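Local atomic coordinates of flagellar hook-associated protein (Burkholderia pseudomallei, PDB entry 4UT1), a protein that probably serves as a structural component of the bacterial flagellum, forming part of the junction between the hook and the filament. Residues S528-S533 against G545-L550; D171-I176 against L248-S253. All coordinates share one frame; numbering follows the deposited sequence.

The two contacts sit on opposite sides of the centre of an elongated chain, their own centres 64 Å apart and their nearest atoms about 47 Å from each other. They also follow one another in series along the sequence, since contact 2 is complete before contact 1 begins. Contact 2 (171-176 with 248-253) lies in the helical domain, where a sheet strand rests on a long helix; contact 1 (528-533 with 545-550) pairs two strands inside the D3 domain. One therefore joins a sheet to a helix, the other builds a sheet. A 1,2-ethanediol molecule, probably from the crystallisation liquor, lies beside the helix of contact 2.

Contact 1: residues S528-S533 against G545-L550; sequences SMTISS and GVSVSL
Met529 and Val548 face each other as an antiparallel hydrogen-bonded pair, with CA atoms 5.3 Å apart. Met529 N donates to Val548 O at 2.7 Å, the N-H...O angle being 165°, and Val548 N returns a bond to Met529 O. The methionine chain bends at its last torsion (chi3 -73°), and its methyl CE lies 4.3 Å from both Val548 CG2 and Leu550 CB. Two residues on, Ile531 N reaches Val546 O at 2.6 Å in an almost straight bond, whereas the return bond from Val546 N to Ile531 O is weak at 3.3 Å. There Gly545 and Val546 both oppose Ile531, a G1 beta bulge whose glycine has a positive phi of 67°. Ile531, Val546 and Val548 meet Ile562 of strand 559-564 in the neighbouring sheet, while Met529 lies against Val500 and Ile502 of the adjoining strand 498-502. The other face of the sheet is polar: Thr530 OG1 and Ser547 OG share a hydrogen bond of 2.9 Å, and Ser528 OG pairs likewise with Ser549 OG. The chemistry thus implies a pair of inner strands with one buried, apolar face and one more exposed face where hydroxyls link the strands.

Contact 2: residues D171-I176 against L248-S253; sequences DTVTQI and LATVAS. With EDO (1,2-ethanediol), chain M.
Helix 171-176 and strand 248-252 run nearly antiparallel, their axes at 163° and 7.9 Å apart at closest approach. The backbones come nearest at Val173 and Leu248, whose CA atoms are 6.3 Å apart, and the strand then diverges from the helix. Val173 carries most of the helix's share of the contact, its two methyls dividing the work. CG1, anti to the backbone N (chi1 160°), presses on the strand backbone, 3.3 Å from Leu248 O and 3.9 Å from Ala249 CA. CG2 meets Thr250 CG2 at 3.9 Å, where the two side chains pass alongside, pointing opposite ways. One turn further on, Ile176 CG2 lies 3.8 Å from Leu248 CD1, extending the apolar patch. Leu248 O accepts a hydrogen bond from Asn177 ND2, while Thr250 OG1 is hydrogen-bonded to Thr170 OG1, so polar links flank the aliphatic packing. On another side of the helix, Thr172 OG1 accepts a 2.8 Å hydrogen bond from O1 of the ethanediol and is also bonded to Gln168 O. Within the fold, helix 134-193, here in a predicted coiled coil, packs against one face of the antiparallel sheet that contains strand 244-252: the side chain of Ile262 on the adjacent strand 260-265 touches both Val173 and Thr250, Leu217 and Ala218 border Ile176, and Thr172 packs on Ala288, Leu289 and Leu292 of helix 287-322.

Contact 1: residues S528-S533 against G545-L550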
loop_
_atom_site.group_PDB
_atom_site.type_symbol
_atom_site.label_atom_id
_atom_site.label_comp_id
_atom_site.label_asym_id
_atom_site.label_seq_id
_atom_site.Cartn_x
_atom_site.Cartn_y
_atom_site.Cartn_z
ATOM N N SER A 528 6.087 -8.902 36.814
ATOM C CA SER A 528 5.655 -7.967 35.778
ATOM C C SER A 528 4.143 -8.035 35.664
ATOM O O SER A 528 3.588 -9.049 35.264
ATOM C CB SER A 528 6.314 -8.276 34.432
ATOM O OG SER A 528 7.696 -7.966 34.472
ATOM N N MET A 529 3.476 -6.949 36.029
ATOM C CA MET A 529 2.025 -6.973 36.150
ATOM C C MET A 529 1.307 -6.076 35.157
ATOM O O MET A 529 1.770 -4.981 34.835
ATOM C CB MET A 529 1.622 -6.577 37.565
ATOM C CG MET A 529 1.923 -7.642 38.591
ATOM S SD MET A 529 1.727 -7.017 40.261
ATOM C CE MET A 529 3.169 -5.957 40.390
ATOM N N THR A 530 0.167 -6.551 34.668
ATOM C CA THR A 530 -0.708 -5.712 33.865
ATOM C C THR A 530 -2.059 -5.595 34.551
ATOM O O THR A 530 -2.638 -6.591 34.995
ATOM C CB THR A 530 -0.871 -6.262 32.447
ATOM O OG1 THR A 530 0.383 -6.164 31.763
ATOM C CG2 THR A 530 -1.912 -5.456 31.686
ATOM N N ILE A 531 -2.547 -4.368 34.676
ATOM C CA ILE A 531 -3.841 -4.134 35.294
ATOM C C ILE A 531 -4.874 -3.785 34.219
ATOM O O ILE A 531 -4.790 -2.744 33.579
ATOM C CB ILE A 531 -3.761 -3.021 36.345
ATOM C CG1 ILE A 531 -2.726 -3.394 37.412
ATOM C CG2 ILE A 531 -5.124 -2.774 36.987
ATOM C CD1 ILE A 531 -2.317 -2.235 38.308
ATOM N N SER A 532 -5.842 -4.676 34.023
ATOM C CA SER A 532 -6.868 -4.482 32.995
ATOM C C SER A 532 -8.254 -4.442 33.630
ATOM O O SER A 532 -8.489 -5.041 34.691
ATOM C CB SER A 532 -6.821 -5.598 31.950
ATOM O OG SER A 532 -5.496 -5.975 31.617
ATOM N N SER A 533 -9.174 -3.741 32.981
ATOM C CA SER A 533 -10.565 -3.787 33.387
ATOM C C SER A 533 -11.095 -5.197 33.163
ATOM O O SER A 533 -10.973 -5.748 32.065
ATOM C CB SER A 533 -11.398 -2.770 32.604
ATOM O OG SER A 533 -12.756 -2.849 32.984
ATOM N N GLY A 545 -5.234 -1.146 30.900
ATOM C CA GLY A 545 -4.045 -1.003 30.080
ATOM C C GLY A 545 -2.812 -0.439 30.765
ATOM O O GLY A 545 -1.970 0.190 30.122
ATOM N N VAL A 546 -2.700 -0.677 32.067
ATOM C CA VAL A 546 -1.565 -0.213 32.857
ATOM C C VAL A 546 -0.640 -1.372 33.201
ATOM O O VAL A 546 -1.093 -2.415 33.673
ATOM C CB VAL A 546 -2.024 0.472 34.144
ATOM C CG1 VAL A 546 -0.808 0.855 35.024
ATOM C CG2 VAL A 546 -2.847 1.710 33.806
ATOM N N SER A 547 0.652 -1.196 32.928
ATOM C CA SER A 547 1.646 -2.215 33.255
ATOM C C SER A 547 2.701 -1.664 34.196
ATOM O O SER A 547 3.200 -0.551 34.007
ATOM C CB SER A 547 2.320 -2.760 31.998
ATOM O OG SER A 547 1.415 -3.538 31.224
ATOM N N VAL A 548 3.049 -2.457 35.204
ATOM C CA VAL A 548 4.168 -2.121 36.094
ATOM C C VAL A 548 4.969 -3.370 36.450
ATOM O O VAL A 548 4.428 -4.482 36.460
ATOM C CB VAL A 548 3.693 -1.442 37.403
ATOM C CG1 VAL A 548 3.123 -0.075 37.116
ATOM C CG2 VAL A 548 2.655 -2.314 38.144
ATOM N N SER A 549 6.255 -3.184 36.752
ATOM C CA SER A 549 7.099 -4.286 37.208
ATOM C C SER A 549 7.658 -3.981 38.588
ATOM O O SER A 549 8.112 -2.873 38.838
ATOM C CB SER A 549 8.252 -4.548 36.235
ATOM O OG SER A 549 7.759 -4.996 34.986
ATOM N N LEU A 550 7.612 -4.975 39.467
ATOM C CA LEU A 550 8.188 -4.868 40.808
ATOM C C LEU A 550 9.284 -5.911 40.993
ATOM O O LEU A 550 9.122 -7.070 40.617
ATOM C CB LEU A 550 7.107 -5.044 41.872
ATOM C CG LEU A 550 7.500 -4.949 43.351
ATOM C CD1 LEU A 550 7.973 -3.541 43.712
ATOM C CD2 LEU A 550 6.319 -5.379 44.210
#

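Contact 2: residues D171-I176 against L248-S253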
loop_
_atom_site.group_PDB
_atom_site.type_symbol
_atom_site.label_atom_id
_atom_site.label_comp_id
_atom_site.label_asym_id
_atom_site.label_seq_id
_atom_site.Cartn_x
_atom_site.Cartn_y
_atom_site.Cartn_z
ATOM N N ASP A 171 -1.360 8.096 -28.279
ATOM C CA ASP A 171 -0.505 8.361 -29.434
ATOM C C ASP A 171 -0.252 7.081 -30.196
ATOM O O ASP A 171 -0.260 7.079 -31.429
ATOM C CB ASP A 171 0.824 8.986 -29.023
ATOM C CG ASP A 171 0.681 10.437 -28.644
ATOM O OD1 ASP A 171 -0.400 11.000 -28.908
ATOM O OD2 ASP A 171 1.644 11.012 -28.091
ATOM N N THR A 172 -0.068 5.989 -29.456
ATOM C CA THR A 172 0.226 4.709 -30.068
ATOM C C THR A 172 -0.975 4.254 -30.901
ATOM O O THR A 172 -0.813 3.764 -32.025
ATOM C CB THR A 172 0.577 3.646 -29.025
ATOM O OG1 THR A 172 1.760 4.043 -28.320
ATOM C CG2 THR A 172 0.830 2.298 -29.694
ATOM N N VAL A 173 -2.173 4.458 -30.362
ATOM C CA VAL A 173 -3.400 4.071 -31.057
ATOM C C VAL A 173 -3.624 4.925 -32.309
ATOM O O VAL A 173 -4.060 4.414 -33.335
ATOM C CB VAL A 173 -4.624 4.165 -30.130
ATOM C CG1 VAL A 173 -5.912 4.237 -30.932
ATOM C CG2 VAL A 173 -4.660 2.957 -29.209
ATOM N N THR A 174 -3.326 6.215 -32.226
ATOM C CA THR A 174 -3.475 7.088 -33.389
ATOM C C THR A 174 -2.585 6.590 -34.526
ATOM O O THR A 174 -3.004 6.543 -35.689
ATOM C CB THR A 174 -3.141 8.554 -33.053
ATOM O OG1 THR A 174 -3.966 9.007 -31.971
ATOM C CG2 THR A 174 -3.396 9.444 -34.252
ATOM N N GLN A 175 -1.361 6.203 -34.194
ATOM C CA GLN A 175 -0.448 5.717 -35.213
ATOM C C GLN A 175 -0.900 4.378 -35.765
ATOM O O GLN A 175 -0.854 4.152 -36.970
ATOM C CB GLN A 175 0.965 5.606 -34.658
ATOM C CG GLN A 175 1.512 6.929 -34.193
ATOM C CD GLN A 175 2.986 6.853 -33.899
ATOM O OE1 GLN A 175 3.682 5.953 -34.385
ATOM N NE2 GLN A 175 3.478 7.789 -33.096
ATOM N N ILE A 176 -1.328 3.490 -34.882
ATOM C CA ILE A 176 -1.879 2.216 -35.312
ATOM C C ILE A 176 -3.010 2.398 -36.331
ATOM O O ILE A 176 -3.047 1.700 -37.334
ATOM C CB ILE A 176 -2.401 1.405 -34.114
ATOM C CG1 ILE A 176 -1.218 0.939 -33.266
ATOM C CG2 ILE A 176 -3.254 0.218 -34.588
ATOM C CD1 ILE A 176 -1.613 0.327 -31.948
ATOM N N LEU A 248 -9.046 1.468 -33.562
ATOM C CA LEU A 248 -8.925 1.323 -32.119
ATOM C C LEU A 248 -9.114 2.688 -31.483
ATOM O O LEU A 248 -8.924 3.719 -32.138
ATOM C CB LEU A 248 -7.563 0.740 -31.730
ATOM C CG LEU A 248 -7.196 -0.598 -32.376
ATOM C CD1 LEU A 248 -5.796 -1.012 -31.983
ATOM C CD2 LEU A 248 -8.225 -1.700 -32.022
ATOM N N ALA A 249 -9.484 2.700 -30.207
ATOM C CA ALA A 249 -9.513 3.943 -29.455
ATOM C C ALA A 249 -9.018 3.710 -28.034
ATOM O O ALA A 249 -9.002 2.575 -27.549
ATOM C CB ALA A 249 -10.913 4.534 -29.442
ATOM N N THR A 250 -8.600 4.782 -27.376
ATOM C CA THR A 250 -8.393 4.726 -25.938
ATOM C C THR A 250 -9.603 5.358 -25.260
ATOM O O THR A 250 -10.147 6.363 -25.727
ATOM C CB THR A 250 -7.106 5.453 -25.478
ATOM O OG1 THR A 250 -7.137 6.817 -25.905
ATOM C CG2 THR A 250 -5.851 4.779 -26.023
ATOM N N VAL A 251 -10.030 4.747 -24.163
ATOM C CA VAL A 251 -11.070 5.302 -23.321
ATOM C C VAL A 251 -10.680 5.002 -21.869
ATOM O O VAL A 251 -9.817 4.159 -21.619
ATOM C CB VAL A 251 -12.454 4.699 -23.636
ATOM C CG1 VAL A 251 -12.819 4.946 -25.092
ATOM C CG2 VAL A 251 -12.444 3.218 -23.349
ATOM N N ALA A 252 -11.300 5.699 -20.930
ATOM C CA ALA A 252 -11.054 5.419 -19.510
ATOM C C ALA A 252 -11.372 3.954 -19.248
ATOM O O ALA A 252 -12.404 3.443 -19.712
ATOM C CB ALA A 252 -11.890 6.329 -18.627
ATOM N N SER A 253 -10.479 3.257 -18.555
ATOM C CA SER A 253 -10.714 1.839 -18.287
ATOM C C SER A 253 -11.905 1.678 -17.345
ATOM O O SER A 253 -12.136 2.508 -16.467
ATOM C CB SER A 253 -9.468 1.170 -17.709
ATOM O OG SER A 253 -9.434 1.306 -16.307
HETATM C C1 EDO M . 3.875 6.082 -30.398
HETATM O O1 EDO M . 4.037 4.853 -29.677
HETATM C C2 EDO M . 4.475 7.232 -29.601
HETATM O O2 EDO M . 4.110 7.113 -28.219
#